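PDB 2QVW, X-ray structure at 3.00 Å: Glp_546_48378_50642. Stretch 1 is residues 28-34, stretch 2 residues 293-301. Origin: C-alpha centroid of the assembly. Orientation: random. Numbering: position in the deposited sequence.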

# COMPACT_ATOMS: atom_id res chain seq x y z
N HIS A 28 16.30 8.63 2.87
CA HIS A 28 15.62 7.37 3.15
C HIS A 28 14.24 7.35 2.51
O HIS A 28 13.33 8.06 2.94
CB HIS A 28 15.46 7.16 4.66
CG HIS A 28 16.76 7.14 5.41
ND1 HIS A 28 17.64 6.08 5.35
CD2 HIS A 28 17.33 8.06 6.23
CE1 HIS A 28 18.70 6.35 6.09
NE2 HIS A 28 18.53 7.54 6.64
N LEU A 29 14.08 6.53 1.48
CA LEU A 29 12.81 6.41 0.78
C LEU A 29 12.40 4.94 0.69
O LEU A 29 11.91 4.48 -0.34
CB LEU A 29 12.92 6.99 -0.63
CG LEU A 29 13.44 8.42 -0.77
CD1 LEU A 29 13.58 8.76 -2.24
CD2 LEU A 29 12.48 9.38 -0.09
N GLY A 30 12.60 4.21 1.79
CA GLY A 30 12.27 2.79 1.81
C GLY A 30 12.62 2.12 0.50
O GLY A 30 13.70 2.32 -0.05
N THR A 31 11.70 1.30 -0.00
CA THR A 31 11.92 0.62 -1.26
C THR A 31 11.30 1.52 -2.32
O THR A 31 10.33 2.24 -2.04
CB THR A 31 11.21 -0.74 -1.29
OG1 THR A 31 9.80 -0.54 -1.23
CG2 THR A 31 11.64 -1.58 -0.10
N LEU A 32 11.86 1.50 -3.53
CA LEU A 32 11.35 2.32 -4.62
C LEU A 32 10.58 1.47 -5.60
O LEU A 32 11.09 0.50 -6.14
CB LEU A 32 12.50 3.02 -5.34
CG LEU A 32 13.37 3.92 -4.45
CD1 LEU A 32 14.35 4.66 -5.31
CD2 LEU A 32 12.51 4.91 -3.68
N PRO A 33 9.31 1.84 -5.85
CA PRO A 33 8.45 1.11 -6.79
C PRO A 33 8.94 1.22 -8.24
O PRO A 33 9.13 2.32 -8.75
CB PRO A 33 7.09 1.77 -6.58
CG PRO A 33 7.47 3.18 -6.28
CD PRO A 33 8.61 3.01 -5.30
N GLY A 34 9.15 0.07 -8.88
CA GLY A 34 9.60 0.09 -10.26
C GLY A 34 8.58 0.80 -11.11
O GLY A 34 7.58 1.31 -10.60
N ARG A 293 3.24 3.80 6.08
CA ARG A 293 4.29 3.73 5.08
C ARG A 293 4.96 5.10 4.91
O ARG A 293 4.44 6.13 5.35
CB ARG A 293 3.71 3.29 3.73
CG ARG A 293 2.89 2.01 3.78
CD ARG A 293 2.42 1.64 2.39
NE ARG A 293 1.77 0.34 2.37
CZ ARG A 293 0.57 0.10 2.86
NH1 ARG A 293 -0.13 1.07 3.42
NH2 ARG A 293 0.07 -1.13 2.83
N ILE A 294 6.13 5.10 4.28
CA ILE A 294 6.85 6.34 4.04
C ILE A 294 7.69 6.21 2.78
O ILE A 294 7.91 5.11 2.27
CB ILE A 294 7.77 6.71 5.21
CG1 ILE A 294 8.69 5.53 5.54
CG2 ILE A 294 6.94 7.12 6.41
CD1 ILE A 294 9.86 5.35 4.59
N GLY A 295 8.15 7.35 2.28
CA GLY A 295 8.97 7.34 1.09
C GLY A 295 8.26 6.79 -0.13
O GLY A 295 7.15 7.19 -0.44
N GLY A 296 8.92 5.86 -0.81
CA GLY A 296 8.36 5.27 -2.01
C GLY A 296 7.07 4.49 -1.86
O GLY A 296 6.20 4.57 -2.72
N GLU A 297 6.93 3.74 -0.77
CA GLU A 297 5.72 2.97 -0.56
C GLU A 297 4.53 3.88 -0.23
O GLU A 297 3.41 3.61 -0.64
CB GLU A 297 5.94 1.92 0.53
CG GLU A 297 6.70 0.69 0.05
CD GLU A 297 6.96 -0.34 1.15
OE1 GLU A 297 7.72 -0.02 2.09
OE2 GLU A 297 6.41 -1.46 1.08
N ARG A 298 4.77 4.95 0.52
CA ARG A 298 3.70 5.88 0.85
C ARG A 298 3.24 6.55 -0.45
O ARG A 298 2.07 6.90 -0.60
CB ARG A 298 4.18 6.94 1.83
CG ARG A 298 3.20 8.08 2.08
CD ARG A 298 1.94 7.62 2.77
NE ARG A 298 1.09 8.75 3.17
CZ ARG A 298 -0.15 8.63 3.65
NH1 ARG A 298 -0.70 7.44 3.80
NH2 ARG A 298 -0.84 9.71 3.97
N TYR A 299 4.17 6.72 -1.39
CA TYR A 299 3.85 7.32 -2.68
C TYR A 299 2.86 6.43 -3.40
O TYR A 299 1.69 6.78 -3.53
CB TYR A 299 5.10 7.49 -3.54
CG TYR A 299 4.81 7.62 -5.02
CD1 TYR A 299 4.08 8.70 -5.53
CD2 TYR A 299 5.21 6.64 -5.91
CE1 TYR A 299 3.77 8.79 -6.87
CE2 TYR A 299 4.90 6.72 -7.25
CZ TYR A 299 4.19 7.79 -7.72
OH TYR A 299 3.87 7.84 -9.05
N PHE A 300 3.34 5.28 -3.86
CA PHE A 300 2.50 4.33 -4.59
C PHE A 300 1.17 4.10 -3.90
O PHE A 300 0.15 3.88 -4.54
CB PHE A 300 3.24 3.00 -4.75
CG PHE A 300 2.41 1.92 -5.38
CD1 PHE A 300 1.95 2.06 -6.69
CD2 PHE A 300 2.07 0.78 -4.67
CE1 PHE A 300 1.15 1.07 -7.27
CE2 PHE A 300 1.28 -0.22 -5.24
CZ PHE A 300 0.82 -0.07 -6.54
N ALA A 301 1.19 4.16 -2.58
CA ALA A 301 -0.02 3.97 -1.79
C ALA A 301 -0.99 5.10 -2.07
O ALA A 301 -2.20 4.88 -2.17
CB ALA A 301 0.32 3.93 -0.32

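Contact between a segment without regular helix or strand, residues 28-34, and a stretch, residues 293-301, that runs from a loop into a helix, in the same chain. The two pieces lie at least 263 residues apart in sequence wherever they touch, and together they bury a modest 342 Å². Pro-33, Gly-296 and Thr-31 have the most surface covered, and the contact can be read around them.

Pro-33 points its CA-to-CB bond toward the helix, and its ring rests on three helix residues. Pro-33 CD lies 3.9 Å from Gly-296 O, a van der Waals approach to a carbonyl oxygen that is already engaged within the helix, where it accepts from Phe-300 N (Phe-300 N to Gly-296 O, 3.2 Å). Pro-33 CG comes to 4.1 Å from Tyr-299 CD2, near the plane of the aromatic ring, so the proline meets the edge of the tyrosine and does not lie over its face. Pro-33 CB is 4.4 Å from Phe-300 CB; the CA-to-CB bond of Phe-300 points toward the loop, but the end of its side chain leads away, leaving the root of that side chain to make the contact. Tyr-299 OH is hydrogen-bonded elsewhere in the structure.

Gly-296 is where backbone meets backbone. Its amide donates across the contact to a loop carbonyl, with Gly-296 N 3.3 Å from Leu-29 O; the N-H...O angle of 162° is nearly straight, but the bond is weak at this length. It is the sole hydrogen bond between the two segments. Gly-296 CA also lies 3.6 Å from Thr-31 O and 4.5 Å from Leu-32 CD2, and this closeness depends on the absence of a side chain: an ideally placed CB would fall 2.4 Å from Thr-31 O, a clash, and would be tight against Pro-33 CD at 3.1 Å. Gly-295 is similarly confined. Its CA sits 4.0 Å from Leu-29 CA, and a CB built on it would clash with Leu-29 CA at 2.6 Å. Its phi of 62° is also of the kind that favours glycine, so both the backbone conformation and the packing suit a residue without a side chain.

Thr-31, an exposed residue, contributes through its side chain and its carbonyl. With chi1 at 65° (p), its OG1 reaches 3.6 Å from Glu-297 CG, an approach to an aliphatic carbon and not a hydrogen bond. The CA-to-CB bond of Glu-297 points sideways, but the end of the side chain comes nearer the loop.

Beside this, Ile-294 also sets out sideways and then brings its end closer, placing Ile-294 CD1 4.1 Å from Gly-30 N. Gly-30 has a positive phi of 39°, which by itself favours glycine. The contact thus combines a weak backbone hydrogen bond with close packing at two consecutive glycines, Gly-295 and Gly-296, and the proline extends the packing onto the next turn of the helix.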